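PDB 3QQW: putative citrate lyase from Ralstonia eutropha, which probably cleaves a citramalyl-CoA-like or related acyl-CoA substrate as a magnesium-dependent lyase with a TIM-barrel fold. Local coordinates for residues V43-G46 with P47-V51; A72-A76 with S77-V81. All coordinates share one frame; numbering follows the deposited sequence.

Interaction 1 (V43-G46 with P47-V51); sequences VEYG and PVFDV
Y45 and F49 meet obliquely, CD2 of Y45 lying 3.8 Å from CE1 of F49, so the pair is an apolar contact and not a stack. F49 reaches its partner because its ring rises between its own backbone N and carbonyl carbon (chi1 71°), which carries the far end of the ring back toward the helix. V48 adds a second apolar contact at the base of the same tyrosine side chain, its CG2 standing 4.0 Å from CB of Y45. Helix 260-267 covers this cluster, with I260 touching the side chains of Y45 and F49, and V264 that of V48, so aromatic and branched aliphatic side chains suit the place.

The polar link is a single backbone hydrogen bond, from N of V48 to O of G46, 2.6 Å long. The donor stands above the carbonyl plane, 44° out of it, instead of lying on a lone pair; this bent approach is what the tight inverse gamma turn centred on P47 imposes. Proline fits there because its ring already fixes phi near the value required (-72°).

G46 lets the chain leave the helix. Its phi is positive (97°), and at its backbone angles a CB would be jammed against the carbonyl O of Y45, a conflict that glycine escapes. Beyond the turn, D50 forms salt bridges with R84 and R251. A glycine-terminated helix, a tight turn and a buried strand make this the helix-to-strand return of a beta-alpha-beta unit, here strand 25-29, helix 32-45 and strand 49-54 of the TIM barrel.

Interaction 2 (A72-A76 with S77-V81); sequences ARMIA and SDRNV
The carboxamide of N80 meets the end of the helix edge-on: its ND2 donates to O of I75 over 2.6 Å, with the acceptor close to the amide plane and the donor ND2 in the carbonyl plane of I75, on a lone pair. CG of N80 extends anti to its backbone N (chi1 174°), laying the side chain alongside I75, whose CG2 is 3.8 Å from ND2. At the other end of the amide, OD1 receives a weak bond from G83 N. The R79 guanidinium meets CE of selenomethionine M74 obliquely, 4.2 Å from NH1, and NH2 of R79 forms a salt bridge with D40 on helix 32-45.

S77 serves a second carbonyl of the last turn. Its OG donates to O of M74 at 2.7 Å, and its backbone N makes only weak bonds to O of R73 and O of M74. A small hydroxyl residue suits this place, since it can fold back on the helix it has just left. N80 and S77 thus donate to two carbonyls near the helix end, where further helical N-H donors are lacking. The result is a helix C-terminus with late carbonyls taken up by side chains of the following type I turn, S77 to N80, leading from helix 64-76 toward strand 85-88 of the TIM barrel.

Overall arrangement
Both interactions lie where a helix ends and the chain turns back to the next barrel strand. Interaction 1 reaches into strand 49-54, while interaction 2 stops in the loop before strand 85-88. The two come in series along the chain, on successive beta-alpha units, with centres about 14 Å apart, and touch where CG2 of V43 packs 3.8 Å from CG2 of V81. Helix 32-45 also receives M74, R79 and N80. Such turns lie at the N-terminal end of the barrel strands, opposite the end where TIM barrels carry their active sites; interaction 1 is away from the predicted sites, and the I75 side chain is about 10 Å from that of R88, a predicted substrate-binding residue.

Interaction 1 (V43-G46 with P47-V51)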
loop_
_atom_site.group_PDB
_atom_site.type_symbol
_atom_site.label_atom_id
_atom_site.label_comp_id
_atom_site.label_asym_id
_atom_site.label_seq_id
_atom_site.Cartn_x
_atom_site.Cartn_y
_atom_site.Cartn_z
ATOM N N VAL C 43 -14.674 -20.351 31.932
ATOM C CA VAL C 43 -15.529 -21.441 32.382
ATOM C C VAL C 43 -16.977 -20.953 32.333
ATOM O O VAL C 43 -17.860 -21.687 31.892
ATOM C CB VAL C 43 -15.098 -21.955 33.784
ATOM C CG1 VAL C 43 -16.044 -23.016 34.285
ATOM C CG2 VAL C 43 -13.676 -22.505 33.733
ATOM N N GLU C 44 -17.194 -19.688 32.732
ATOM C CA GLU C 44 -18.509 -19.054 32.768
ATOM C C GLU C 44 -19.064 -18.795 31.355
ATOM O O GLU C 44 -20.209 -19.110 31.087
ATOM C CB GLU C 44 -18.412 -17.732 33.548
ATOM C CG GLU C 44 -19.756 -17.091 33.883
ATOM C CD GLU C 44 -19.715 -15.670 34.409
ATOM O OE1 GLU C 44 -18.821 -15.361 35.228
ATOM O OE2 GLU C 44 -20.618 -14.879 34.049
ATOM N N TYR C 45 -18.258 -18.208 30.484
ATOM C CA TYR C 45 -18.629 -17.807 29.134
ATOM C C TYR C 45 -18.455 -18.894 28.089
ATOM O O TYR C 45 -19.097 -18.846 27.041
ATOM C CB TYR C 45 -17.733 -16.630 28.688
ATOM C CG TYR C 45 -18.024 -15.237 29.219
ATOM C CD1 TYR C 45 -19.034 -15.013 30.152
ATOM C CD2 TYR C 45 -17.282 -14.136 28.776
ATOM C CE1 TYR C 45 -19.298 -13.723 30.633
ATOM C CE2 TYR C 45 -17.552 -12.844 29.230
ATOM C CZ TYR C 45 -18.559 -12.640 30.153
ATOM O OH TYR C 45 -18.770 -11.351 30.585
ATOM N N GLY C 46 -17.528 -19.797 28.343
ATOM C CA GLY C 46 -17.091 -20.808 27.393
ATOM C C GLY C 46 -15.830 -20.257 26.758
ATOM O O GLY C 46 -15.583 -19.042 26.872
ATOM N N PRO C 47 -14.996 -21.093 26.084
ATOM C CA PRO C 47 -13.740 -20.563 25.516
ATOM C C PRO C 47 -13.953 -19.655 24.276
ATOM O O PRO C 47 -13.276 -19.803 23.254
ATOM C CB PRO C 47 -12.933 -21.831 25.209
ATOM C CG PRO C 47 -13.962 -22.885 24.954
ATOM C CD PRO C 47 -15.131 -22.548 25.847
ATOM N N VAL C 48 -14.865 -18.663 24.400
ATOM C CA VAL C 48 -15.196 -17.647 23.365
ATOM C C VAL C 48 -14.075 -16.614 23.298
ATOM O O VAL C 48 -14.013 -15.817 22.369
ATOM C CB VAL C 48 -16.593 -16.973 23.546
ATOM C CG1 VAL C 48 -17.708 -18.000 23.431
ATOM C CG2 VAL C 48 -16.690 -16.179 24.848
ATOM N N PHE C 49 -13.179 -16.646 24.283
ATOM C CA PHE C 49 -12.016 -15.778 24.335
ATOM C C PHE C 49 -10.811 -16.548 24.879
ATOM O O PHE C 49 -10.967 -17.467 25.703
ATOM C CB PHE C 49 -12.282 -14.514 25.176
ATOM C CG PHE C 49 -12.405 -14.752 26.666
ATOM C CD1 PHE C 49 -13.604 -15.194 27.225
ATOM C CD2 PHE C 49 -11.338 -14.485 27.516
ATOM C CE1 PHE C 49 -13.721 -15.378 28.603
ATOM C CE2 PHE C 49 -11.455 -14.689 28.895
ATOM C CZ PHE C 49 -12.648 -15.120 29.429
ATOM N N ASP C 50 -9.618 -16.174 24.393
ATOM C CA ASP C 50 -8.362 -16.696 24.875
ATOM C C ASP C 50 -7.829 -15.778 25.974
ATOM O O ASP C 50 -8.204 -14.619 26.041
ATOM C CB ASP C 50 -7.349 -16.810 23.735
ATOM C CG ASP C 50 -7.616 -17.914 22.743
ATOM O OD1 ASP C 50 -8.307 -18.907 23.117
ATOM O OD2 ASP C 50 -7.082 -17.832 21.620
ATOM N N VAL C 51 -6.952 -16.293 26.837
ATOM C CA VAL C 51 -6.349 -15.483 27.890
ATOM C C VAL C 51 -4.862 -15.369 27.605
ATOM O O VAL C 51 -4.191 -16.377 27.422
ATOM C CB VAL C 51 -6.631 -16.072 29.288
ATOM C CG1 VAL C 51 -5.904 -15.296 30.376
ATOM C CG2 VAL C 51 -8.121 -16.105 29.568
#

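Interaction 2 (A72-A76 with S77-V81)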
loop_
_atom_site.group_PDB
_atom_site.type_symbol
_atom_site.label_atom_id
_atom_site.label_comp_id
_atom_site.label_asym_id
_atom_site.label_seq_id
_atom_site.Cartn_x
_atom_site.Cartn_y
_atom_site.Cartn_z
ATOM N N ALA C 72 3.605 -19.737 34.196
ATOM C CA ALA C 72 3.735 -21.163 33.898
ATOM C C ALA C 72 2.877 -22.013 34.828
ATOM O O ALA C 72 2.147 -22.873 34.354
ATOM C CB ALA C 72 5.198 -21.588 34.008
ATOM N N ARG C 73 2.930 -21.731 36.145
ATOM C CA ARG C 73 2.162 -22.427 37.170
ATOM C C ARG C 73 0.649 -22.282 36.918
ATOM O O ARG C 73 -0.069 -23.265 36.984
ATOM C CB ARG C 73 2.552 -21.920 38.582
ATOM C CG ARG C 73 1.700 -22.531 39.700
ATOM C CD ARG C 73 2.114 -22.178 41.122
ATOM N NE ARG C 73 2.403 -20.755 41.328
ATOM C CZ ARG C 73 1.495 -19.803 41.549
ATOM N NH1 ARG C 73 0.197 -20.098 41.562
ATOM N NH2 ARG C 73 1.875 -18.544 41.721
HETATM N N MSE C 74 0.179 -21.073 36.621
HETATM C CA MSE C 74 -1.226 -20.769 36.360
HETATM C C MSE C 74 -1.708 -21.505 35.120
HETATM O O MSE C 74 -2.782 -22.093 35.151
HETATM C CB MSE C 74 -1.420 -19.238 36.198
HETATM C CG MSE C 74 -1.288 -18.495 37.531
HETATM SE SE MSE C 74 -2.507 -19.149 38.922
HETATM C CE MSE C 74 -4.113 -18.352 38.326
ATOM N N ILE C 75 -0.906 -21.495 34.034
ATOM C CA ILE C 75 -1.248 -22.142 32.761
ATOM C C ILE C 75 -1.294 -23.694 32.958
ATOM O O ILE C 75 -2.176 -24.343 32.414
ATOM C CB ILE C 75 -0.291 -21.678 31.608
ATOM C CG1 ILE C 75 -0.551 -20.189 31.256
ATOM C CG2 ILE C 75 -0.436 -22.552 30.356
ATOM C CD1 ILE C 75 0.376 -19.574 30.181
ATOM N N ALA C 76 -0.378 -24.250 33.745
ATOM C CA ALA C 76 -0.310 -25.685 34.019
ATOM C C ALA C 76 -1.410 -26.155 34.964
ATOM O O ALA C 76 -1.748 -27.331 34.948
ATOM C CB ALA C 76 1.047 -26.033 34.627
ATOM N N SER C 77 -1.940 -25.255 35.801
ATOM C CA SER C 77 -2.890 -25.586 36.863
ATOM C C SER C 77 -4.245 -26.052 36.360
ATOM O O SER C 77 -4.613 -25.795 35.219
ATOM C CB SER C 77 -3.079 -24.404 37.813
ATOM O OG SER C 77 -3.867 -23.397 37.207
ATOM N N ASP C 78 -4.987 -26.723 37.253
ATOM C CA ASP C 78 -6.347 -27.241 37.084
ATOM C C ASP C 78 -7.340 -26.091 36.860
ATOM O O ASP C 78 -8.406 -26.305 36.261
ATOM C CB ASP C 78 -6.737 -28.074 38.310
ATOM C CG ASP C 78 -5.915 -29.348 38.460
ATOM O OD1 ASP C 78 -5.487 -29.903 37.422
ATOM O OD2 ASP C 78 -5.730 -29.812 39.617
ATOM N N ARG C 79 -6.975 -24.877 37.333
ATOM C CA ARG C 79 -7.733 -23.632 37.171
ATOM C C ARG C 79 -7.875 -23.311 35.679
ATOM O O ARG C 79 -8.885 -22.742 35.266
ATOM C CB ARG C 79 -7.008 -22.486 37.901
ATOM C CG ARG C 79 -7.769 -21.170 37.945
ATOM C CD ARG C 79 -8.156 -20.883 39.359
ATOM N NE ARG C 79 -8.942 -19.654 39.480
ATOM C CZ ARG C 79 -8.583 -18.632 40.242
ATOM N NH1 ARG C 79 -7.428 -18.657 40.899
ATOM N NH2 ARG C 79 -9.363 -17.574 40.345
ATOM N N ASN C 80 -6.854 -23.685 34.880
ATOM C CA ASN C 80 -6.851 -23.502 33.442
ATOM C C ASN C 80 -7.601 -24.686 32.865
ATOM O O ASN C 80 -7.003 -25.701 32.511
ATOM C CB ASN C 80 -5.413 -23.346 32.897
ATOM C CG ASN C 80 -5.325 -23.287 31.402
ATOM O OD1 ASN C 80 -6.335 -23.137 30.720
ATOM N ND2 ASN C 80 -4.126 -23.482 30.852
ATOM N N VAL C 81 -8.927 -24.559 32.805
ATOM C CA VAL C 81 -9.832 -25.613 32.371
ATOM C C VAL C 81 -9.820 -25.811 30.846
ATOM O O VAL C 81 -9.728 -26.940 30.385
ATOM C CB VAL C 81 -11.269 -25.334 32.893
ATOM C CG1 VAL C 81 -12.256 -26.357 32.349
ATOM C CG2 VAL C 81 -11.297 -25.323 34.420
#